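Local atomic coordinates of amidohydrolase (Thermotoga maritima, PDB entry 3OOQ), a protein that may hydrolyse cyclic amides such as allantoin, as a TIM-barrel amidohydrolase whose true substrate remains uncertain. Residues A148-F154 with I221-A227; L247-G252 with I267-P273; V60-I66 with S114-G120; P86-K92 with N123-Q128; Y182-K187 with V212-L217. One frame throughout, in Å; residues are numbered along the deposited sequence.

How the contacts relate
Contacts 1, 2 and 3 join strands of the amidohydrolase barrel. They meet one another, with centres about 10 to 13 Å apart. Lys-151 NZ is 3.0 Å from His-63 NE2, and Arg-224 NE is 2.6 Å from Glu-250 OE1. His-63 and His-65 of contact 3, Lys-151 and His-226 of contact 1, and His-251 of contact 2 probably line the site where related amidohydrolases bind metal. Contacts 4 and 5 lie further out, about 12 Å apart between centres. Contact 4 ties a loop to strand 125-133, the neighbour of strand 143-153 in contact 1. Contact 5 packs two helices against contacts 1 and 4. Its centre is about 23 Å from that of contact 3.

Contact 1: residues A148-F154 with I221-A227; sequences AGLKMAF and IPARMHA
Met-152 and Met-225, both selenomethionine, lie side by side and point the same way on one face of two neighbouring parallel strands of the amidohydrolase TIM barrel. SE of Met-152 is 3.8 Å from CE of Met-225. In Met-152, CG anti to the carbonyl carbon (chi1 -61°) and a bend at the last torsion put CE over the small side chain of Ala-223, a tight 3.5 Å from its CB. Phe-154 fills the next place along: its CZ is 3.6 Å from CE of Met-225. The opposite face carries Lys-151, Ala-153, Arg-224 and His-226. There CE of Lys-151 rests 3.6 Å from CB of His-226. Gly-149 has no side chain, and CG of Arg-224 comes to 4.1 Å from its CA. Five backbone bonds hold the strands in register, from Leu-150 N to Pro-222 O through to Phe-154 N to His-226 O. The Met-225 face is backed by helix 230-243, and Leu-150 and Ile-221 meet helix 208-217. Strands 125-133 and 247-249 flank the pair.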
# COMPACT_ATOMS: atom_id res chain seq x y z
N ALA F 148 -38.46 13.65 -5.49
CA ALA F 148 -38.98 14.69 -4.61
C ALA F 148 -37.96 15.80 -4.32
O ALA F 148 -38.31 16.86 -3.80
CB ALA F 148 -39.51 14.08 -3.33
N GLY F 149 -36.70 15.55 -4.63
CA GLY F 149 -35.62 16.47 -4.31
C GLY F 149 -34.26 15.95 -4.76
O GLY F 149 -34.11 14.75 -5.01
N LEU F 150 -33.29 16.85 -4.88
CA LEU F 150 -31.92 16.46 -5.18
C LEU F 150 -31.06 16.80 -3.97
O LEU F 150 -30.91 17.97 -3.61
CB LEU F 150 -31.39 17.18 -6.44
CG LEU F 150 -29.94 16.83 -6.85
CD1 LEU F 150 -29.78 15.33 -7.02
CD2 LEU F 150 -29.54 17.55 -8.14
N LYS F 151 -30.53 15.77 -3.33
CA LYS F 151 -29.71 15.88 -2.10
C LYS F 151 -28.32 16.40 -2.41
O LYS F 151 -27.68 15.93 -3.35
CB LYS F 151 -29.60 14.49 -1.44
CG LYS F 151 -28.77 14.41 -0.15
CD LYS F 151 -29.26 15.41 0.94
CE LYS F 151 -28.49 15.28 2.25
NZ LYS F 151 -28.75 13.95 2.88
N MSE F 152 -27.87 17.38 -1.62
CA MSE F 152 -26.53 17.94 -1.73
C MSE F 152 -25.99 18.10 -0.33
O MSE F 152 -26.77 18.09 0.62
CB MSE F 152 -26.55 19.30 -2.45
CG MSE F 152 -27.08 19.19 -3.86
SE MSE F 152 -27.30 20.91 -4.74
CE MSE F 152 -28.89 20.47 -5.79
N ALA F 153 -24.67 18.23 -0.20
CA ALA F 153 -24.04 18.29 1.13
C ALA F 153 -22.86 19.23 1.18
O ALA F 153 -22.06 19.26 0.25
CB ALA F 153 -23.61 16.90 1.59
N PHE F 154 -22.76 19.94 2.31
CA PHE F 154 -21.74 20.94 2.61
C PHE F 154 -21.12 20.56 3.93
O PHE F 154 -21.61 19.66 4.60
CB PHE F 154 -22.40 22.33 2.74
CG PHE F 154 -22.97 22.83 1.46
CD1 PHE F 154 -24.23 22.41 1.02
CD2 PHE F 154 -22.21 23.64 0.63
CE1 PHE F 154 -24.74 22.84 -0.21
CE2 PHE F 154 -22.72 24.07 -0.60
CZ PHE F 154 -23.98 23.67 -1.01
N ILE F 221 -38.22 20.34 -8.89
CA ILE F 221 -37.98 19.79 -7.56
C ILE F 221 -36.96 20.66 -6.84
O ILE F 221 -36.14 21.31 -7.49
CB ILE F 221 -37.45 18.31 -7.60
CG1 ILE F 221 -36.22 18.17 -8.51
CG2 ILE F 221 -38.60 17.34 -7.97
CD1 ILE F 221 -35.49 16.77 -8.47
N PRO F 222 -37.01 20.68 -5.49
CA PRO F 222 -36.03 21.46 -4.75
C PRO F 222 -34.68 20.75 -4.58
O PRO F 222 -34.61 19.51 -4.62
CB PRO F 222 -36.67 21.60 -3.37
CG PRO F 222 -37.54 20.37 -3.23
CD PRO F 222 -38.05 20.10 -4.61
N ALA F 223 -33.64 21.55 -4.36
CA ALA F 223 -32.41 21.09 -3.76
C ALA F 223 -32.66 20.84 -2.27
O ALA F 223 -33.30 21.65 -1.58
CB ALA F 223 -31.30 22.13 -3.93
N ARG F 224 -32.14 19.72 -1.78
CA ARG F 224 -32.19 19.41 -0.38
C ARG F 224 -30.75 19.48 0.12
O ARG F 224 -29.96 18.58 -0.15
CB ARG F 224 -32.84 18.04 -0.17
CG ARG F 224 -34.29 17.91 -0.71
CD ARG F 224 -35.29 18.87 -0.02
NE ARG F 224 -35.31 18.59 1.43
CZ ARG F 224 -36.19 17.81 2.05
NH1 ARG F 224 -37.18 17.24 1.38
NH2 ARG F 224 -36.07 17.59 3.35
N MSE F 225 -30.43 20.55 0.85
CA MSE F 225 -29.04 20.94 1.10
C MSE F 225 -28.59 20.77 2.54
O MSE F 225 -28.96 21.55 3.41
CB MSE F 225 -28.79 22.37 0.61
CG MSE F 225 -28.99 22.47 -0.88
SE MSE F 225 -28.88 24.28 -1.58
CE MSE F 225 -27.23 24.07 -2.58
N HIS F 226 -27.78 19.73 2.76
CA HIS F 226 -27.26 19.33 4.07
C HIS F 226 -26.22 20.36 4.51
O HIS F 226 -25.20 20.54 3.82
CB HIS F 226 -26.64 17.91 3.95
CG HIS F 226 -25.77 17.48 5.10
ND1 HIS F 226 -24.50 18.00 5.33
CD2 HIS F 226 -25.98 16.55 6.06
CE1 HIS F 226 -23.98 17.41 6.39
NE2 HIS F 226 -24.86 16.53 6.86
N ALA F 227 -26.46 21.04 5.63
CA ALA F 227 -25.53 22.02 6.19
C ALA F 227 -25.73 22.24 7.68
O ALA F 227 -26.86 22.40 8.14
CB ALA F 227 -25.61 23.37 5.45
O HOH W 1 -38.49 18.24 -0.82

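Contact 2: residues L247-G252 with I267-P273; sequences LVIEHG and IPVVVGP
The ring edge of His-251 is held by Gly-272. Its ND1 donates to Gly-272 O at 2.8 Å, in the ring plane and on a lone pair of the carbonyl. The His-251 CG lies beside the backbone N (chi1 -42°), which, with chi2 -68°, brings ND1 to that oxygen. CD of Pro-273, after a cis peptide, lies 3.5 Å from the same ND1. A water links His-251 O to Gly-272 N. The backbone N of His-251 also makes a weak bond to Val-270 O.

Val-270 is the next most buried. Its CG2 sits against both Val-248 CG1, at 3.8 Å, and OE2 of Glu-250, at 3.7 Å. The glutamate lies alongside the valine, and its OE1 forms a salt bridge with Arg-224.

The segments are neighbouring parallel strands of the amidohydrolase TIM barrel, joined by helix 259-264 in a beta-alpha-beta crossover. Ile-249 N donates to Pro-268 O, and Val-270 N donates to Ile-249 O at 2.9 Å.

On the opposite side from Val-270, CG1 of Ile-249 meets CG2 of Ile-267 at 3.8 Å. CG of Leu-247 meets the same methyl. Helix 230-243 touches this side through Ile-233 and Ile-237. The His-251 ring stacks on His-228, meets His-226, and is edge-to-face with His-63.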
# COMPACT_ATOMS: atom_id res chain seq x y z
N LEU F 247 -34.61 25.67 -2.59
CA LEU F 247 -33.87 24.87 -1.63
C LEU F 247 -34.60 24.64 -0.34
O LEU F 247 -35.47 25.41 0.07
CB LEU F 247 -32.47 25.47 -1.33
CG LEU F 247 -32.28 26.58 -0.28
CD1 LEU F 247 -30.91 26.55 0.33
CD2 LEU F 247 -32.51 27.94 -0.90
N VAL F 248 -34.21 23.55 0.31
CA VAL F 248 -34.52 23.27 1.69
C VAL F 248 -33.17 23.05 2.36
O VAL F 248 -32.27 22.43 1.79
CB VAL F 248 -35.40 21.98 1.80
CG1 VAL F 248 -35.67 21.61 3.23
CG2 VAL F 248 -36.74 22.14 1.03
N ILE F 249 -33.01 23.56 3.58
CA ILE F 249 -31.82 23.28 4.36
C ILE F 249 -32.06 22.06 5.24
O ILE F 249 -33.07 22.01 5.96
CB ILE F 249 -31.47 24.48 5.25
CG1 ILE F 249 -31.13 25.73 4.40
CG2 ILE F 249 -30.33 24.13 6.19
CD1 ILE F 249 -29.76 25.65 3.67
N GLU F 250 -31.17 21.06 5.17
CA GLU F 250 -31.27 19.87 6.01
C GLU F 250 -30.38 20.02 7.23
O GLU F 250 -29.23 20.45 7.12
CB GLU F 250 -30.84 18.60 5.25
CG GLU F 250 -31.29 18.48 3.81
CD GLU F 250 -32.79 18.62 3.65
OE1 GLU F 250 -33.19 19.28 2.67
OE2 GLU F 250 -33.57 18.08 4.49
N HIS F 251 -30.91 19.62 8.38
CA HIS F 251 -30.27 19.76 9.71
C HIS F 251 -30.23 21.22 10.18
O HIS F 251 -30.84 21.56 11.20
CB HIS F 251 -28.89 19.11 9.78
CG HIS F 251 -28.81 17.78 9.11
ND1 HIS F 251 -29.45 16.66 9.60
CD2 HIS F 251 -28.15 17.38 8.00
CE1 HIS F 251 -29.20 15.63 8.80
NE2 HIS F 251 -28.40 16.04 7.83
N GLY F 252 -29.49 22.06 9.46
CA GLY F 252 -29.43 23.50 9.77
C GLY F 252 -29.09 23.76 11.22
O GLY F 252 -29.68 24.62 11.88
N ILE F 267 -36.93 30.36 3.48
CA ILE F 267 -36.21 29.09 3.30
C ILE F 267 -36.56 28.13 4.44
O ILE F 267 -36.38 28.45 5.62
CB ILE F 267 -34.68 29.31 3.20
CG1 ILE F 267 -34.37 30.20 1.99
CG2 ILE F 267 -33.94 27.94 3.08
CD1 ILE F 267 -32.98 30.84 2.01
N PRO F 268 -37.08 26.96 4.08
CA PRO F 268 -37.46 26.08 5.17
C PRO F 268 -36.26 25.29 5.65
O PRO F 268 -35.25 25.15 4.91
CB PRO F 268 -38.49 25.15 4.52
CG PRO F 268 -38.07 25.09 3.09
CD PRO F 268 -37.52 26.45 2.76
N VAL F 269 -36.37 24.76 6.87
CA VAL F 269 -35.32 24.00 7.51
C VAL F 269 -35.90 22.74 8.13
O VAL F 269 -36.81 22.82 8.96
CB VAL F 269 -34.61 24.80 8.61
CG1 VAL F 269 -33.43 24.00 9.15
CG2 VAL F 269 -34.15 26.15 8.09
N VAL F 270 -35.38 21.59 7.71
CA VAL F 270 -35.67 20.32 8.38
C VAL F 270 -34.64 20.14 9.48
O VAL F 270 -33.51 19.70 9.23
CB VAL F 270 -35.65 19.11 7.39
CG1 VAL F 270 -36.10 17.86 8.11
CG2 VAL F 270 -36.58 19.36 6.20
N VAL F 271 -35.02 20.51 10.70
CA VAL F 271 -34.12 20.44 11.86
C VAL F 271 -34.02 19.00 12.37
O VAL F 271 -34.87 18.16 12.07
CB VAL F 271 -34.51 21.41 13.02
CG1 VAL F 271 -34.64 22.84 12.52
CG2 VAL F 271 -35.83 20.99 13.67
N GLY F 272 -32.95 18.73 13.13
CA GLY F 272 -32.68 17.38 13.60
C GLY F 272 -31.60 16.72 12.75
O GLY F 272 -31.25 17.23 11.69
N PRO F 273 -31.03 15.61 13.24
CA PRO F 273 -31.37 15.02 14.55
C PRO F 273 -30.92 15.92 15.71
O PRO F 273 -29.88 16.56 15.62
CB PRO F 273 -30.58 13.71 14.54
CG PRO F 273 -29.30 14.07 13.73
CD PRO F 273 -29.79 15.04 12.67
O HOH W 2 -30.89 20.65 13.59

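Contact 3: residues V60-I66 with S114-G120; sequences VDAHSHI and SVMIVPG
Asp-61 and Ser-114 open a parallel strand pair: Asp-61 N donates to Ser-114 O at 3.0 Å. Asp-61 O then accepts from Met-116 N. A beta bulge follows, and the register shifts by one residue. Across it, Ser-64 N reaches Met-116 O in a weak, bent bond (129° at the hydrogen). Regular pairing resumes with Val-118 N to Ser-64 O at 3.1 Å.

The bulge has its own polar clasp. Asp-61 OD1 takes His-63 N at 3.0 Å through its anti lone pair, which is an Asx turn. The other carboxylate oxygen, OD2, accepts from Cys-305 N.

Two histidines leave the strand here. ND1 of His-65 donates to Val-118 O at 2.7 Å, with the oxygen in the ring plane. CE1 of the same ring also lies near Pro-119 O. The His-63 ring turns one face to CG1 of Val-118. This is a CH-pi contact, 3.5 Å from methyl to ring centroid and nearly over the centre. His-63 CG lies anti to the backbone N (chi1 -172°), which puts the ring face under that methyl. Its NE2 bonds to NZ of Lys-151.

His-63 and His-65 form the HxH pattern that ends the first barrel strand in amidohydrolases, where relatives bind metal. The bond from ND1 of His-65 to a backbone carbonyl fixes the ring's rotation, consistent with a place at the metal site as in relatives.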
# COMPACT_ATOMS: atom_id res chain seq x y z
N VAL F 60 -44.81 12.33 9.63
CA VAL F 60 -44.18 12.48 8.34
C VAL F 60 -42.76 12.95 8.60
O VAL F 60 -42.55 14.04 9.13
CB VAL F 60 -44.94 13.52 7.46
CG1 VAL F 60 -44.31 13.65 6.10
CG2 VAL F 60 -46.44 13.16 7.34
N ASP F 61 -41.79 12.12 8.27
CA ASP F 61 -40.40 12.52 8.43
C ASP F 61 -39.84 13.02 7.12
O ASP F 61 -39.70 12.26 6.16
CB ASP F 61 -39.54 11.37 8.96
CG ASP F 61 -38.24 11.87 9.56
OD1 ASP F 61 -37.54 12.67 8.90
OD2 ASP F 61 -37.91 11.47 10.69
N ALA F 62 -39.52 14.31 7.09
CA ALA F 62 -39.07 14.93 5.85
C ALA F 62 -37.65 14.55 5.37
O ALA F 62 -37.25 14.94 4.29
CB ALA F 62 -39.21 16.43 5.95
N HIS F 63 -36.90 13.76 6.15
CA HIS F 63 -35.52 13.41 5.75
C HIS F 63 -35.09 12.13 6.46
O HIS F 63 -34.84 12.14 7.66
CB HIS F 63 -34.55 14.55 6.08
CG HIS F 63 -33.16 14.36 5.55
ND1 HIS F 63 -32.30 13.39 6.04
CD2 HIS F 63 -32.49 14.98 4.55
CE1 HIS F 63 -31.15 13.46 5.39
NE2 HIS F 63 -31.24 14.41 4.48
N SER F 64 -34.99 11.04 5.70
CA SER F 64 -34.77 9.74 6.32
C SER F 64 -33.91 8.81 5.47
O SER F 64 -33.91 8.89 4.24
CB SER F 64 -36.11 9.05 6.57
OG SER F 64 -35.97 8.02 7.52
N HIS F 65 -33.23 7.89 6.14
CA HIS F 65 -32.54 6.82 5.44
C HIS F 65 -33.10 5.44 5.77
O HIS F 65 -32.50 4.43 5.44
CB HIS F 65 -31.03 6.91 5.66
CG HIS F 65 -30.49 8.31 5.54
ND1 HIS F 65 -30.46 8.99 4.35
CD2 HIS F 65 -30.01 9.16 6.48
CE1 HIS F 65 -29.95 10.19 4.54
NE2 HIS F 65 -29.67 10.33 5.83
N ILE F 66 -34.30 5.39 6.37
CA ILE F 66 -34.96 4.10 6.62
C ILE F 66 -35.08 3.31 5.32
O ILE F 66 -35.27 3.89 4.25
CB ILE F 66 -36.34 4.27 7.32
CG1 ILE F 66 -36.82 2.92 7.89
CG2 ILE F 66 -37.39 4.91 6.36
CD1 ILE F 66 -37.77 3.04 9.07
N SER F 114 -45.24 8.14 6.65
CA SER F 114 -44.63 8.65 5.40
C SER F 114 -43.25 9.25 5.68
O SER F 114 -43.05 9.87 6.72
CB SER F 114 -45.52 9.73 4.75
OG SER F 114 -46.77 9.19 4.33
N VAL F 115 -42.33 9.09 4.74
CA VAL F 115 -40.99 9.67 4.86
C VAL F 115 -40.47 10.04 3.49
O VAL F 115 -40.84 9.43 2.47
CB VAL F 115 -39.96 8.67 5.53
CG1 VAL F 115 -40.45 8.16 6.88
CG2 VAL F 115 -39.71 7.47 4.62
N MSE F 116 -39.60 11.03 3.44
CA MSE F 116 -38.71 11.13 2.30
C MSE F 116 -37.44 10.31 2.54
O MSE F 116 -36.67 10.55 3.48
CB MSE F 116 -38.37 12.56 1.91
CG MSE F 116 -37.87 12.55 0.44
SE MSE F 116 -37.13 14.12 -0.20
CE MSE F 116 -35.77 14.46 1.19
N ILE F 117 -37.24 9.30 1.69
CA ILE F 117 -36.00 8.56 1.67
C ILE F 117 -35.05 9.34 0.76
O ILE F 117 -35.44 9.79 -0.33
CB ILE F 117 -36.19 7.11 1.18
CG1 ILE F 117 -36.96 7.07 -0.14
CG2 ILE F 117 -36.85 6.29 2.28
CD1 ILE F 117 -36.98 5.72 -0.86
N VAL F 118 -33.82 9.50 1.23
CA VAL F 118 -32.85 10.36 0.57
C VAL F 118 -31.43 9.76 0.76
O VAL F 118 -31.17 9.11 1.77
CB VAL F 118 -33.01 11.80 1.14
CG1 VAL F 118 -32.63 11.88 2.63
CG2 VAL F 118 -32.28 12.84 0.35
N PRO F 119 -30.52 9.97 -0.22
CA PRO F 119 -29.13 9.64 0.07
C PRO F 119 -28.59 10.46 1.26
O PRO F 119 -29.18 11.48 1.65
CB PRO F 119 -28.39 10.03 -1.22
CG PRO F 119 -29.42 10.06 -2.30
CD PRO F 119 -30.70 10.49 -1.59
N GLY F 120 -27.48 9.99 1.83
CA GLY F 120 -26.80 10.68 2.92
C GLY F 120 -25.95 11.87 2.45
O GLY F 120 -26.21 12.47 1.40

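Contact 4: residues P86-K92 with N123-Q128; sequences PVTPHVK and NPVGGQ
Thr-88 pairs with Val-125, and Val-91 with Gln-128, tying the loop 86-92 to the start of strand 125-133 in the sheet of the amidohydrolase barrel domain. Thr-88 N donates to Val-125 O at 2.8 Å. Gln-128 N donates to Val-91 O at the same length. These are two separate backbone bridges, with a type I beta turn from Thr-88 to Val-91 between them. The first is completed by Val-125 N to Pro-86 O, 3.0 Å.

Side chains add to this. NE2 of Gln-128 reaches Pro-89 O at 3.0 Å, in its own amide plane and on a lone pair of the carbonyl. A water joins the same NE2 to His-90 O. OG1 of Thr-88 lies between the backbone N and the carbonyl carbon (chi1 60°). From there it accepts from ND2 of Asn-123, whose OD1 bonds to OH of Tyr-162, and donates to Gly-126 O, coming from well above that carbonyl plane.

The apolar parts lie around these bonds. CG1 of Val-125 packs on CB of Pro-89 at 3.7 Å. Pro-86 CB rests on CD of Pro-124 at 3.7 Å. CG2 of Val-91 touches Gly-126 O. Helix 172-198 packs on Val-87 and Pro-89, helix 208-217 also meets Pro-89, and a second subunit touches His-90, Val-91 and Lys-92. Lys-92 NZ forms a salt bridge with Asp-146, while its CE passes 3.7 Å from OE1 of Gln-128.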
# COMPACT_ATOMS: atom_id res chain seq x y z
N PRO F 86 -18.02 12.35 -6.23
CA PRO F 86 -18.67 13.42 -5.47
C PRO F 86 -19.93 13.99 -6.15
O PRO F 86 -20.63 14.79 -5.54
CB PRO F 86 -17.55 14.49 -5.34
CG PRO F 86 -16.64 14.24 -6.47
CD PRO F 86 -16.72 12.76 -6.80
N VAL F 87 -20.22 13.57 -7.38
CA VAL F 87 -21.38 14.06 -8.13
C VAL F 87 -22.20 12.89 -8.67
O VAL F 87 -21.96 12.42 -9.79
CB VAL F 87 -20.94 14.98 -9.30
CG1 VAL F 87 -22.15 15.61 -9.99
CG2 VAL F 87 -20.00 16.07 -8.83
N THR F 88 -23.14 12.41 -7.87
CA THR F 88 -24.04 11.34 -8.30
C THR F 88 -25.54 11.73 -8.25
O THR F 88 -26.34 11.04 -7.62
CB THR F 88 -23.81 10.05 -7.47
OG1 THR F 88 -24.05 10.33 -6.09
CG2 THR F 88 -22.38 9.53 -7.65
N PRO F 89 -25.93 12.81 -8.96
CA PRO F 89 -27.34 13.23 -8.98
C PRO F 89 -28.28 12.20 -9.58
O PRO F 89 -29.47 12.20 -9.26
CB PRO F 89 -27.33 14.48 -9.88
CG PRO F 89 -26.10 14.34 -10.72
CD PRO F 89 -25.09 13.63 -9.87
N HIS F 90 -27.75 11.34 -10.46
CA HIS F 90 -28.54 10.36 -11.20
C HIS F 90 -28.99 9.15 -10.37
O HIS F 90 -29.91 8.45 -10.78
CB HIS F 90 -27.73 9.85 -12.41
CG HIS F 90 -26.47 9.14 -12.02
ND1 HIS F 90 -25.54 9.69 -11.17
CD2 HIS F 90 -26.01 7.90 -12.34
CE1 HIS F 90 -24.55 8.84 -10.99
NE2 HIS F 90 -24.81 7.75 -11.69
N VAL F 91 -28.33 8.87 -9.24
CA VAL F 91 -28.74 7.73 -8.42
C VAL F 91 -29.95 8.11 -7.55
O VAL F 91 -30.10 9.26 -7.14
CB VAL F 91 -27.59 7.08 -7.57
CG1 VAL F 91 -26.34 6.74 -8.45
CG2 VAL F 91 -27.21 7.94 -6.36
N LYS F 92 -30.81 7.13 -7.28
CA LYS F 92 -32.05 7.36 -6.54
C LYS F 92 -32.11 6.53 -5.26
O LYS F 92 -31.84 5.34 -5.28
CB LYS F 92 -33.27 7.00 -7.41
CG LYS F 92 -33.21 7.43 -8.88
CD LYS F 92 -34.54 7.12 -9.64
CE LYS F 92 -35.73 7.88 -9.01
NZ LYS F 92 -36.99 7.88 -9.86
N ASN F 123 -21.64 12.93 -0.42
CA ASN F 123 -21.34 13.60 -1.69
C ASN F 123 -21.80 15.04 -1.77
O ASN F 123 -22.92 15.33 -1.34
CB ASN F 123 -21.98 12.86 -2.86
CG ASN F 123 -21.44 11.46 -3.03
OD1 ASN F 123 -20.46 11.08 -2.41
ND2 ASN F 123 -22.08 10.68 -3.89
N PRO F 124 -20.96 15.92 -2.34
CA PRO F 124 -21.43 17.27 -2.68
C PRO F 124 -22.80 17.21 -3.38
O PRO F 124 -23.70 17.96 -3.00
CB PRO F 124 -20.32 17.81 -3.58
CG PRO F 124 -19.04 17.20 -2.98
CD PRO F 124 -19.50 15.79 -2.53
N VAL F 125 -22.94 16.31 -4.35
CA VAL F 125 -24.23 16.03 -5.01
C VAL F 125 -24.50 14.54 -4.89
O VAL F 125 -23.85 13.73 -5.54
CB VAL F 125 -24.27 16.47 -6.51
CG1 VAL F 125 -25.70 16.33 -7.08
CG2 VAL F 125 -23.80 17.93 -6.68
N GLY F 126 -25.46 14.18 -4.04
CA GLY F 126 -25.65 12.78 -3.63
C GLY F 126 -26.65 11.90 -4.38
O GLY F 126 -26.48 10.68 -4.44
N GLY F 127 -27.70 12.50 -4.94
CA GLY F 127 -28.75 11.73 -5.61
C GLY F 127 -30.17 12.16 -5.26
O GLY F 127 -30.35 13.16 -4.55
N GLN F 128 -31.16 11.41 -5.72
CA GLN F 128 -32.56 11.85 -5.62
C GLN F 128 -33.29 11.24 -4.45
O GLN F 128 -33.13 10.06 -4.14
CB GLN F 128 -33.33 11.54 -6.91
CG GLN F 128 -32.74 12.21 -8.13
CD GLN F 128 -33.08 11.48 -9.40
OE1 GLN F 128 -34.24 11.24 -9.70
NE2 GLN F 128 -32.06 11.09 -10.16
O HOH W 3 -32.01 9.41 -12.66

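Contact 5: residues Y182-K187 with V212-L217; sequences YFTKVK and VGEMVL
Val-186 presses on the backbone of Gly-213, where the two helices come closest. Its CG1, anti to the backbone N (chi1 174°), is 3.4 Å from both Gly-213 C and Glu-214 N. Gly-213 has no side chain, so Val-186 can rest directly on its backbone. The same CG1 meets CD1 of Leu-217 at 3.6 Å. Phe-183 adds its ring to this core: CD1 is 3.6 Å from CD2 of Leu-217, and CZ is 4.0 Å from CG1 of Val-216. Gly-213 O lies at the ring edge.

The axes of these segments cross at 88°, 9.3 Å apart. Both helices pack on strand 143-153 of the amidohydrolase barrel, through Phe-183 on Met-152 and Val-216 on Leu-150, so the contact belongs to the layer outside the barrel.

Tyr-182 OH comes within 3.1 Å of Gly-213 N, too bent for a hydrogen bond. It bonds to Lys-209 O instead.

The side toward Lys-187 is looser. This residue is partly exposed, and of its chain CG alone touches, 3.7 Å from CD1 of Leu-217. Glu-214 directs its carboxylate to Lys-193 and Arg-218.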
# COMPACT_ATOMS: atom_id res chain seq x y z
N TYR F 182 -20.97 21.65 -11.41
CA TYR F 182 -22.06 20.79 -11.83
C TYR F 182 -23.16 21.60 -12.51
O TYR F 182 -23.57 21.31 -13.65
CB TYR F 182 -22.63 20.00 -10.65
CG TYR F 182 -23.93 19.26 -10.96
CD1 TYR F 182 -23.95 18.24 -11.92
CD2 TYR F 182 -25.12 19.60 -10.32
CE1 TYR F 182 -25.11 17.58 -12.23
CE2 TYR F 182 -26.31 18.90 -10.61
CZ TYR F 182 -26.29 17.90 -11.58
OH TYR F 182 -27.44 17.22 -11.91
N PHE F 183 -23.65 22.62 -11.82
CA PHE F 183 -24.75 23.40 -12.40
C PHE F 183 -24.32 24.22 -13.63
O PHE F 183 -25.13 24.47 -14.52
CB PHE F 183 -25.47 24.24 -11.32
CG PHE F 183 -26.38 23.42 -10.45
CD1 PHE F 183 -27.55 22.88 -10.98
CD2 PHE F 183 -26.06 23.16 -9.12
CE1 PHE F 183 -28.40 22.08 -10.19
CE2 PHE F 183 -26.90 22.38 -8.32
CZ PHE F 183 -28.08 21.84 -8.86
N THR F 184 -23.05 24.63 -13.69
CA THR F 184 -22.55 25.31 -14.89
C THR F 184 -22.72 24.37 -16.10
O THR F 184 -23.17 24.78 -17.18
CB THR F 184 -21.06 25.75 -14.72
OG1 THR F 184 -20.95 26.68 -13.64
CG2 THR F 184 -20.53 26.42 -15.96
N LYS F 185 -22.38 23.10 -15.90
CA LYS F 185 -22.56 22.11 -16.96
C LYS F 185 -24.03 21.84 -17.30
O LYS F 185 -24.35 21.63 -18.46
CB LYS F 185 -21.86 20.80 -16.60
CG LYS F 185 -20.37 20.95 -16.65
CD LYS F 185 -19.73 20.16 -15.54
CE LYS F 185 -18.97 18.98 -16.06
NZ LYS F 185 -17.69 18.74 -15.26
N VAL F 186 -24.89 21.82 -16.28
CA VAL F 186 -26.34 21.73 -16.46
C VAL F 186 -26.87 22.86 -17.37
O VAL F 186 -27.61 22.61 -18.31
CB VAL F 186 -27.10 21.71 -15.10
CG1 VAL F 186 -28.63 21.76 -15.32
CG2 VAL F 186 -26.72 20.44 -14.31
N LYS F 187 -26.44 24.09 -17.10
CA LYS F 187 -26.76 25.22 -17.98
C LYS F 187 -26.29 25.03 -19.42
O LYS F 187 -27.04 25.31 -20.34
CB LYS F 187 -26.27 26.54 -17.40
CG LYS F 187 -26.83 26.82 -16.01
CD LYS F 187 -27.21 28.26 -15.80
CE LYS F 187 -26.02 29.17 -15.70
NZ LYS F 187 -26.43 30.60 -15.88
N VAL F 212 -31.45 15.48 -14.23
CA VAL F 212 -31.90 15.83 -12.88
C VAL F 212 -31.55 17.25 -12.51
O VAL F 212 -32.31 17.93 -11.81
CB VAL F 212 -31.24 14.97 -11.75
CG1 VAL F 212 -32.23 14.82 -10.58
CG2 VAL F 212 -30.81 13.64 -12.25
N GLY F 213 -30.36 17.69 -12.94
CA GLY F 213 -29.91 19.07 -12.67
C GLY F 213 -30.87 20.05 -13.33
O GLY F 213 -31.22 21.09 -12.74
N GLU F 214 -31.28 19.71 -14.54
CA GLU F 214 -32.23 20.54 -15.29
C GLU F 214 -33.57 20.63 -14.54
O GLU F 214 -34.18 21.71 -14.44
CB GLU F 214 -32.42 20.01 -16.71
CG GLU F 214 -33.51 20.74 -17.52
CD GLU F 214 -33.62 20.28 -18.97
OE1 GLU F 214 -32.95 19.30 -19.39
OE2 GLU F 214 -34.40 20.90 -19.70
N MSE F 215 -34.01 19.51 -13.97
CA MSE F 215 -35.23 19.49 -13.16
C MSE F 215 -35.16 20.51 -12.03
O MSE F 215 -36.10 21.26 -11.82
CB MSE F 215 -35.51 18.11 -12.59
CG MSE F 215 -36.08 17.15 -13.60
SE MSE F 215 -36.55 15.50 -12.67
CE MSE F 215 -35.04 14.32 -13.21
N VAL F 216 -34.02 20.51 -11.34
CA VAL F 216 -33.74 21.47 -10.28
C VAL F 216 -33.72 22.91 -10.81
O VAL F 216 -34.34 23.78 -10.22
CB VAL F 216 -32.43 21.13 -9.53
CG1 VAL F 216 -32.08 22.24 -8.50
CG2 VAL F 216 -32.55 19.79 -8.84
N LEU F 217 -33.03 23.15 -11.92
CA LEU F 217 -32.97 24.51 -12.47
C LEU F 217 -34.30 25.02 -13.00
O LEU F 217 -34.56 26.22 -12.98
CB LEU F 217 -31.86 24.66 -13.52
CG LEU F 217 -30.42 24.49 -13.02
CD1 LEU F 217 -29.44 25.05 -14.04
CD2 LEU F 217 -30.21 25.19 -11.66